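Putative aminotransferase (Actinomadura melliaura, PDB 4ZWV) probably transfers an amino group to a sugar using pyridoxal 5'-phosphate, in the biosynthesis of the aminopentose of the indolocarbazole AT2433. Local coordinates at residues A[29-34]-A[219-224]; A[89-92]-A[97-100]; A[265-270]-A[291-296]. All coordinates share one frame; numbering follows the deposited sequence.

Contact 1: A[29-34]-A[219-224]; sequences LGQGPR and IDRTAD
Q31 and R221 meet between the loop that leads into helix 33-46 and a turn in the loop between helices 205-214 and 243-273; the backbones stay well apart, their CA atoms 9.4 Å from each other, and the gap is crossed by side chains and water. The arginine chain runs out extended and then bends at chi3 (60°), which brings its guanidinium alongside the Q31 backbone. NH2 of R221 gives a weak, strongly bent hydrogen bond to O of Q31 (3.1 Å, 127°). Over one face of the guanidinium lies the glutamine side chain: the amide and guanidinium planes are stacked, 30° apart, with OE1 of Q31 3.3 Å from CD of R221. That OE1 is not bonded to NE of R221; its partner is ND1 of H240. In 219-224, an Asx turn at D220 overlaps the first part of a type I beta turn that runs from D220 to A223, and OD1 of D220 accepts from both N and OG1 of T222, reached from one face of the carboxylate. In 29-34, G32 is the N-cap of helix 33-46. Two waters add to the bridge: one accepts from NH2 of R221 (3.0 Å) and from N of Q31, while the other accepts from NE of R221 (2.8 Å) in the guanidinium plane and donates to O of Q31. The same carbonyl also bonds Y28 OH, and F216 makes a cation-pi contact with the arginine.

Contact 2: A[89-92]-A[97-100]; sequences WAIL and RITW
I91 and L92, in the last part of helix 85-93, come alongside the start of strand 97-100, with CA of I91 6.9 Å from CA of I98 and CA of L92 6.5 Å from CA of R97. Contact across this gap is apolar, and I98 is its hub. The two carbons of its ethyl branch divide the work: CG1 of I98 lies 3.6 Å from CG2 of I91, while the terminal CD1 of I98 reaches 3.8 Å from CD2 of L92. Both helix residues meet the strand isoleucine at about a right angle, so each touches a short part of its chain. CG2 of I91 stands anti to the backbone N (chi1 -61° for the other branch), which leaves this methyl to make the closest approach, while CB and CD1 of the same residue both lie 4.0 Å from CG1 of I98. The remaining branch of the strand residue, CG2 of I98, is used within its own segment: it rests 3.5 Å above the plane of the W100 ring, toward the rim.

CB of R97 points away from the helix, and in the conformer given its guanidinium makes a salt bridge with D75. On the helix, A90 packs on helix 57-66 and I91 also touches V77 and S79 of the neighbouring strand. The helix reaches the second subunit as well, where W89 NE1 bonds O of Y217 of that subunit and L92 packs on its W235.

Helix and strand belong to the beta-alpha-beta unit 76-79, 85-93, 97-100. Here the crossover joins two adjacent parallel strands and places 97-100 at the edge of the seven-stranded mixed sheet characteristic of the large domain of fold-type I pyridoxal phosphate enzymes.

Contact 3: A[265-270]-A[291-296]; sequences ENAAFY and GSFYVY
A267 presents its methyl squarely to the F293 ring: CB of A267 stands 3.4 Å from the ring centroid and only 7° off the normal, a CH-pi contact in which all six ring carbons are nearly equally distant. One turn further along the helix, CB of Y270 sits over a face of the Y296 ring, 3.5 Å from CZ of Y296 and displaced toward the rim. Beyond its CB, the Y270 ring turns its edge to that same face, forming an edge-to-face pair with centroids 5.0 Å apart and planes at 62°. CD2 of Y270 comes 3.6 Å from CG of Y296, so the CB of Y270 covers the hydroxyl end of the partner and its ring edge the other end. The two tyrosine side chains run past one another in opposing directions. CG of Y296 is anti to its backbone N (chi1 -174°), and this carries the ring across to the helix, where CD1 of Y296 also lies 3.9 Å from CB of A267.

In fold terms, helix 243-273 is here laid against the loop that leads into strand 296-300 and the first residue of that strand, Y296; the strand is the middle one of a three-stranded antiparallel sheet. This is consistent with the small C-terminal domain of fold-type I aminotransferases.

A second shell fixes the rings. OH of Y296 bonds OD1 of D271, just beyond the segment, and OH of Y270 bonds O of P351, so both buried hydroxyls are satisfied. Helix 358-369 adds V364 and V365 against Y270. F293 adopts a left-handed backbone conformation, and its carbonyl takes a bond from H263 ND1. Next to it, Y294 stacks on H164, a residue that binds pyridoxal 5'-phosphate.

The three contacts are separate sites in one chain. The chain closes contact 2 within the long span joined by contact 1, and contact 3 follows both. Centres of contacts 1 and 2 lie about 32 Å apart, those of 2 and 3 about 30 Å, and those of 1 and 3 about 39 Å; nearest atoms are at least about 16 Å apart. Contact 2 belongs to the large mixed sheet and contact 3 to the long helix 243-273 and the small antiparallel sheet, on the other side of the chain's centre. Contact 1 lies at the surface, near D243 at the start of that helix. Contacts 1 and 2 reach the second subunit, whereas contact 3 stays within its own chain, so each joins a different part of the fold.

Contact 1: A[29-34]-A[219-224]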
loop_
_atom_site.group_PDB
_atom_site.type_symbol
_atom_site.label_atom_id
_atom_site.label_comp_id
_atom_site.label_asym_id
_atom_site.label_seq_id
_atom_site.Cartn_x
_atom_site.Cartn_y
_atom_site.Cartn_z
ATOM N N LEU A 29 14.343 -9.869 -1.846
ATOM C CA LEU A 29 13.761 -8.544 -2.022
ATOM C C LEU A 29 12.603 -8.295 -1.065
ATOM O O LEU A 29 12.085 -7.180 -0.997
ATOM C CB LEU A 29 13.286 -8.355 -3.464
ATOM C CG LEU A 29 14.310 -7.813 -4.474
ATOM C CD1 LEU A 29 15.580 -8.645 -4.502
ATOM C CD2 LEU A 29 13.693 -7.738 -5.865
ATOM N N GLY A 30 12.187 -9.331 -0.347
ATOM C CA GLY A 30 11.073 -9.207 0.580
ATOM C C GLY A 30 11.407 -8.576 1.918
ATOM O O GLY A 30 12.443 -7.935 2.104
ATOM N N GLN A 31 10.498 -8.754 2.868
ATOM C CA GLN A 31 10.693 -8.246 4.212
ATOM C C GLN A 31 11.622 -9.181 4.979
ATOM O O GLN A 31 11.233 -10.292 5.329
ATOM C CB GLN A 31 9.342 -8.116 4.907
ATOM C CG GLN A 31 9.412 -7.641 6.329
ATOM C CD GLN A 31 8.289 -8.220 7.150
ATOM O OE1 GLN A 31 7.151 -8.311 6.685
ATOM N NE2 GLN A 31 8.600 -8.621 8.375
ATOM N N GLY A 32 12.854 -8.742 5.223
ATOM C CA GLY A 32 13.858 -9.619 5.797
ATOM C C GLY A 32 14.870 -8.895 6.666
ATOM O O GLY A 32 14.502 -8.043 7.485
ATOM N N PRO A 33 16.160 -9.215 6.486
ATOM C CA PRO A 33 17.188 -8.687 7.388
ATOM C C PRO A 33 17.396 -7.180 7.313
ATOM O O PRO A 33 17.750 -6.595 8.339
ATOM C CB PRO A 33 18.463 -9.432 6.951
ATOM C CG PRO A 33 18.176 -9.916 5.568
ATOM C CD PRO A 33 16.702 -10.195 5.529
ATOM N N ARG A 34 17.183 -6.550 6.161
ATOM C CA ARG A 34 17.373 -5.102 6.113
ATOM C C ARG A 34 16.258 -4.394 6.880
ATOM O O ARG A 34 16.505 -3.409 7.565
ATOM C CB ARG A 34 17.436 -4.587 4.670
ATOM C CG ARG A 34 18.549 -5.212 3.811
ATOM C CD ARG A 34 19.949 -4.684 4.154
ATOM N NE ARG A 34 20.439 -5.142 5.447
ATOM C CZ ARG A 34 20.899 -6.363 5.692
ATOM N NH1 ARG A 34 21.322 -6.674 6.908
ATOM N NH2 ARG A 34 20.927 -7.278 4.731
ATOM N N ILE A 219 -0.525 -12.873 8.741
ATOM C CA ILE A 219 0.260 -14.099 8.590
ATOM C C ILE A 219 1.565 -14.006 9.376
ATOM O O ILE A 219 2.370 -13.094 9.166
ATOM C CB ILE A 219 0.559 -14.381 7.096
ATOM C CG1 ILE A 219 -0.751 -14.646 6.337
ATOM C CG2 ILE A 219 1.512 -15.564 6.950
ATOM C CD1 ILE A 219 -0.596 -14.758 4.819
ATOM N N ASP A 220 1.749 -14.947 10.299
ATOM C CA ASP A 220 3.001 -15.103 11.031
ATOM C C ASP A 220 4.070 -15.583 10.048
ATOM O O ASP A 220 4.035 -16.717 9.582
ATOM C CB ASP A 220 2.803 -16.101 12.180
ATOM C CG ASP A 220 4.046 -16.290 13.025
ATOM O OD1 ASP A 220 5.138 -15.848 12.618
ATOM O OD2 ASP A 220 3.918 -16.892 14.113
ATOM N N ARG A 221 5.031 -14.717 9.752
ATOM C CA ARG A 221 6.005 -15.024 8.710
ATOM C C ARG A 221 7.025 -16.078 9.134
ATOM O O ARG A 221 7.772 -16.588 8.302
ATOM C CB ARG A 221 6.709 -13.742 8.264
ATOM C CG ARG A 221 5.768 -12.795 7.507
ATOM C CD ARG A 221 6.437 -11.467 7.174
ATOM N NE ARG A 221 7.626 -11.652 6.343
ATOM C CZ ARG A 221 7.617 -11.662 5.017
ATOM N NH1 ARG A 221 6.478 -11.500 4.354
ATOM N NH2 ARG A 221 8.756 -11.830 4.349
ATOM N N THR A 222 7.037 -16.430 10.414
ATOM C CA THR A 222 7.896 -17.520 10.876
ATOM C C THR A 222 7.244 -18.896 10.709
ATOM O O THR A 222 7.910 -19.926 10.851
ATOM C CB THR A 222 8.297 -17.345 12.358
ATOM O OG1 THR A 222 7.165 -17.569 13.205
ATOM C CG2 THR A 222 8.846 -15.941 12.614
ATOM N N ALA A 223 5.955 -18.922 10.387
ATOM C CA ALA A 223 5.225 -20.186 10.276
ATOM C C ALA A 223 5.524 -20.956 8.991
ATOM O O ALA A 223 6.030 -20.397 8.018
ATOM C CB ALA A 223 3.723 -19.933 10.385
ATOM N N ASP A 224 5.176 -22.239 8.999
ATOM C CA ASP A 224 5.391 -23.131 7.854
ATOM C C ASP A 224 4.240 -22.976 6.856
ATOM O O ASP A 224 3.267 -23.734 6.885
ATOM C CB ASP A 224 5.509 -24.586 8.333
ATOM C CG ASP A 224 6.011 -25.531 7.249
ATOM O OD1 ASP A 224 6.121 -25.112 6.078
ATOM O OD2 ASP A 224 6.302 -26.701 7.576
HETATM O O HOH W 1 8.076 -10.465 1.721
HETATM O O HOH W 2 10.136 -12.131 7.475
#

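Contact 2: A[89-92]-A[97-100]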
loop_
_atom_site.group_PDB
_atom_site.type_symbol
_atom_site.label_atom_id
_atom_site.label_comp_id
_atom_site.label_asym_id
_atom_site.label_seq_id
_atom_site.Cartn_x
_atom_site.Cartn_y
_atom_site.Cartn_z
ATOM N N TRP A 89 -8.244 10.589 4.367
ATOM C CA TRP A 89 -8.780 9.527 3.537
ATOM C C TRP A 89 -8.600 8.159 4.202
ATOM O O TRP A 89 -9.405 7.256 3.967
ATOM C CB TRP A 89 -8.135 9.538 2.153
ATOM C CG TRP A 89 -8.440 10.750 1.255
ATOM C CD1 TRP A 89 -7.930 10.936 0.001
ATOM C CD2 TRP A 89 -9.290 11.909 1.510
ATOM N NE1 TRP A 89 -8.387 12.112 -0.542
ATOM C CE2 TRP A 89 -9.218 12.730 0.358
ATOM C CE3 TRP A 89 -10.096 12.329 2.585
ATOM C CZ2 TRP A 89 -9.920 13.939 0.246
ATOM C CZ3 TRP A 89 -10.789 13.545 2.474
ATOM C CH2 TRP A 89 -10.693 14.332 1.315
ATOM N N ALA A 90 -7.577 8.015 5.037
ATOM C CA ALA A 90 -7.428 6.783 5.825
ATOM C C ALA A 90 -8.661 6.534 6.694
ATOM O O ALA A 90 -9.090 5.387 6.855
ATOM C CB ALA A 90 -6.166 6.849 6.689
ATOM N N ILE A 91 -9.231 7.607 7.239
ATOM C CA ILE A 91 -10.450 7.509 8.047
ATOM C C ILE A 91 -11.620 6.996 7.217
ATOM O O ILE A 91 -12.348 6.100 7.649
ATOM C CB ILE A 91 -10.827 8.875 8.672
ATOM C CG1 ILE A 91 -9.704 9.351 9.602
ATOM C CG2 ILE A 91 -12.170 8.770 9.428
ATOM C CD1 ILE A 91 -9.855 10.823 10.022
ATOM N N LEU A 92 -11.793 7.554 6.021
ATOM C CA LEU A 92 -12.893 7.143 5.151
ATOM C C LEU A 92 -12.722 5.690 4.706
ATOM O O LEU A 92 -13.704 4.937 4.657
ATOM C CB LEU A 92 -12.994 8.073 3.938
ATOM C CG LEU A 92 -13.239 9.539 4.304
ATOM C CD1 LEU A 92 -13.321 10.392 3.054
ATOM C CD2 LEU A 92 -14.502 9.668 5.135
ATOM N N ARG A 97 -16.671 8.014 9.946
ATOM C CA ARG A 97 -17.121 9.354 9.621
ATOM C C ARG A 97 -16.177 10.406 10.212
ATOM O O ARG A 97 -15.834 10.336 11.391
ATOM C CB ARG A 97 -18.544 9.526 10.152
ATOM C CG ARG A 97 -19.044 10.930 10.292
ATOM C CD ARG A 97 -20.520 10.906 10.680
ATOM N NE ARG A 97 -20.766 10.286 11.982
ATOM C CZ ARG A 97 -20.874 10.970 13.117
ATOM N NH1 ARG A 97 -20.746 12.289 13.104
ATOM N NH2 ARG A 97 -21.112 10.344 14.264
ATOM N N ILE A 98 -15.745 11.367 9.394
ATOM C CA ILE A 98 -14.868 12.432 9.874
ATOM C C ILE A 98 -15.705 13.533 10.523
ATOM O O ILE A 98 -16.689 13.992 9.938
ATOM C CB ILE A 98 -14.037 13.052 8.741
ATOM C CG1 ILE A 98 -13.166 11.999 8.050
ATOM C CG2 ILE A 98 -13.155 14.172 9.275
ATOM C CD1 ILE A 98 -12.562 12.485 6.738
ATOM N N THR A 99 -15.323 13.952 11.727
ATOM C CA THR A 99 -15.871 15.166 12.311
ATOM C C THR A 99 -14.729 16.169 12.365
ATOM O O THR A 99 -13.724 15.948 13.053
ATOM C CB THR A 99 -16.453 14.935 13.704
ATOM O OG1 THR A 99 -17.597 14.078 13.604
ATOM C CG2 THR A 99 -16.871 16.259 14.329
ATOM N N TRP A 100 -14.869 17.253 11.604
ATOM C CA TRP A 100 -13.785 18.220 11.496
ATOM C C TRP A 100 -13.590 19.011 12.778
ATOM O O TRP A 100 -14.555 19.455 13.396
ATOM C CB TRP A 100 -14.027 19.217 10.356
ATOM C CG TRP A 100 -14.106 18.628 8.989
ATOM C CD1 TRP A 100 -15.151 18.737 8.117
ATOM C CD2 TRP A 100 -13.091 17.869 8.309
ATOM N NE1 TRP A 100 -14.864 18.074 6.949
ATOM C CE2 TRP A 100 -13.603 17.544 7.032
ATOM C CE3 TRP A 100 -11.806 17.430 8.657
ATOM C CZ2 TRP A 100 -12.872 16.798 6.100
ATOM C CZ3 TRP A 100 -11.080 16.689 7.730
ATOM C CH2 TRP A 100 -11.616 16.382 6.472
#

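Contact 3: A[265-270]-A[291-296]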
loop_
_atom_site.group_PDB
_atom_site.type_symbol
_atom_site.label_atom_id
_atom_site.label_comp_id
_atom_site.label_asym_id
_atom_site.label_seq_id
_atom_site.Cartn_x
_atom_site.Cartn_y
_atom_site.Cartn_z
ATOM N N GLU A 265 18.158 25.523 11.704
ATOM C CA GLU A 265 18.976 26.726 11.583
ATOM C C GLU A 265 18.340 27.741 10.631
ATOM O O GLU A 265 18.314 28.939 10.913
ATOM C CB GLU A 265 20.382 26.353 11.113
ATOM C CG GLU A 265 21.292 27.537 10.832
ATOM C CD GLU A 265 22.607 27.126 10.184
ATOM O OE1 GLU A 265 23.304 26.250 10.741
ATOM O OE2 GLU A 265 22.941 27.677 9.114
ATOM N N ASN A 266 17.802 27.257 9.514
ATOM C CA ASN A 266 17.152 28.145 8.552
ATOM C C ASN A 266 15.883 28.776 9.127
ATOM O O ASN A 266 15.611 29.957 8.899
ATOM C CB ASN A 266 16.827 27.384 7.265
ATOM C CG ASN A 266 18.071 26.992 6.501
ATOM O OD1 ASN A 266 19.127 27.620 6.643
ATOM N ND2 ASN A 266 17.963 25.950 5.691
ATOM N N ALA A 267 15.112 27.981 9.864
ATOM C CA ALA A 267 13.916 28.480 10.544
ATOM C C ALA A 267 14.276 29.569 11.552
ATOM O O ALA A 267 13.595 30.595 11.651
ATOM C CB ALA A 267 13.187 27.338 11.237
ATOM N N ALA A 268 15.352 29.345 12.296
ATOM C CA ALA A 268 15.807 30.338 13.266
ATOM C C ALA A 268 16.210 31.623 12.553
ATOM O O ALA A 268 15.958 32.727 13.048
ATOM C CB ALA A 268 16.967 29.797 14.088
ATOM N N PHE A 269 16.838 31.474 11.389
ATOM C CA PHE A 269 17.237 32.618 10.578
ATOM C C PHE A 269 16.010 33.431 10.157
ATOM O O PHE A 269 15.992 34.658 10.297
ATOM C CB PHE A 269 18.031 32.148 9.356
ATOM C CG PHE A 269 18.470 33.255 8.442
ATOM C CD1 PHE A 269 19.606 33.992 8.720
ATOM C CD2 PHE A 269 17.755 33.541 7.288
ATOM C CE1 PHE A 269 20.014 35.007 7.871
ATOM C CE2 PHE A 269 18.159 34.555 6.440
ATOM C CZ PHE A 269 19.285 35.284 6.731
ATOM N N TYR A 270 14.993 32.752 9.642
ATOM C CA TYR A 270 13.749 33.432 9.283
ATOM C C TYR A 270 13.096 34.103 10.494
ATOM O O TYR A 270 12.616 35.231 10.389
ATOM C CB TYR A 270 12.752 32.464 8.650
ATOM C CG TYR A 270 13.087 31.986 7.253
ATOM C CD1 TYR A 270 13.869 32.738 6.385
ATOM C CD2 TYR A 270 12.595 30.766 6.806
ATOM C CE1 TYR A 270 14.153 32.283 5.100
ATOM C CE2 TYR A 270 12.873 30.303 5.538
ATOM C CZ TYR A 270 13.646 31.060 4.689
ATOM O OH TYR A 270 13.910 30.582 3.424
ATOM N N GLY A 291 10.430 21.429 16.986
ATOM C CA GLY A 291 9.828 21.002 15.731
ATOM C C GLY A 291 10.859 20.680 14.666
ATOM O O GLY A 291 12.063 20.865 14.865
ATOM N N SER A 292 10.382 20.190 13.528
ATOM C CA SER A 292 11.287 19.736 12.482
ATOM C C SER A 292 11.227 20.568 11.209
ATOM O O SER A 292 12.001 20.325 10.286
ATOM C CB SER A 292 11.000 18.265 12.167
ATOM O OG SER A 292 11.303 17.473 13.309
ATOM N N PHE A 293 10.309 21.534 11.158
ATOM C CA PHE A 293 10.268 22.508 10.052
ATOM C C PHE A 293 10.351 21.888 8.658
ATOM O O PHE A 293 11.245 22.180 7.866
ATOM C CB PHE A 293 11.374 23.543 10.236
ATOM C CG PHE A 293 11.162 24.402 11.439
ATOM C CD1 PHE A 293 10.260 25.449 11.395
ATOM C CD2 PHE A 293 11.823 24.139 12.622
ATOM C CE1 PHE A 293 10.042 26.250 12.510
ATOM C CE2 PHE A 293 11.610 24.931 13.739
ATOM C CZ PHE A 293 10.717 25.989 13.678
ATOM N N TYR A 294 9.400 21.014 8.371
ATOM C CA TYR A 294 9.240 20.468 7.035
ATOM C C TYR A 294 9.162 21.618 6.028
ATOM O O TYR A 294 9.794 21.575 4.966
ATOM C CB TYR A 294 7.981 19.603 7.007
ATOM C CG TYR A 294 7.651 18.940 5.702
ATOM C CD1 TYR A 294 8.545 18.067 5.094
ATOM C CD2 TYR A 294 6.413 19.143 5.105
ATOM C CE1 TYR A 294 8.216 17.432 3.903
ATOM C CE2 TYR A 294 6.078 18.514 3.923
ATOM C CZ TYR A 294 6.985 17.667 3.330
ATOM O OH TYR A 294 6.648 17.038 2.155
ATOM N N VAL A 295 8.378 22.639 6.381
ATOM C CA VAL A 295 8.333 23.913 5.659
ATOM C C VAL A 295 8.260 25.010 6.722
ATOM O O VAL A 295 8.086 24.704 7.901
ATOM C CB VAL A 295 7.117 24.020 4.695
ATOM C CG1 VAL A 295 7.220 22.992 3.568
ATOM C CG2 VAL A 295 5.810 23.863 5.460
ATOM N N TYR A 296 8.368 26.267 6.307
ATOM C CA TYR A 296 8.291 27.396 7.236
ATOM C C TYR A 296 7.059 28.233 6.904
ATOM O O TYR A 296 6.985 28.845 5.842
ATOM C CB TYR A 296 9.574 28.236 7.159
ATOM C CG TYR A 296 9.635 29.347 8.182
ATOM C CD1 TYR A 296 10.209 29.136 9.429
ATOM C CD2 TYR A 296 9.111 30.608 7.904
ATOM C CE1 TYR A 296 10.257 30.156 10.384
ATOM C CE2 TYR A 296 9.157 31.629 8.847
ATOM C CZ TYR A 296 9.734 31.392 10.081
ATOM O OH TYR A 296 9.776 32.404 11.022
#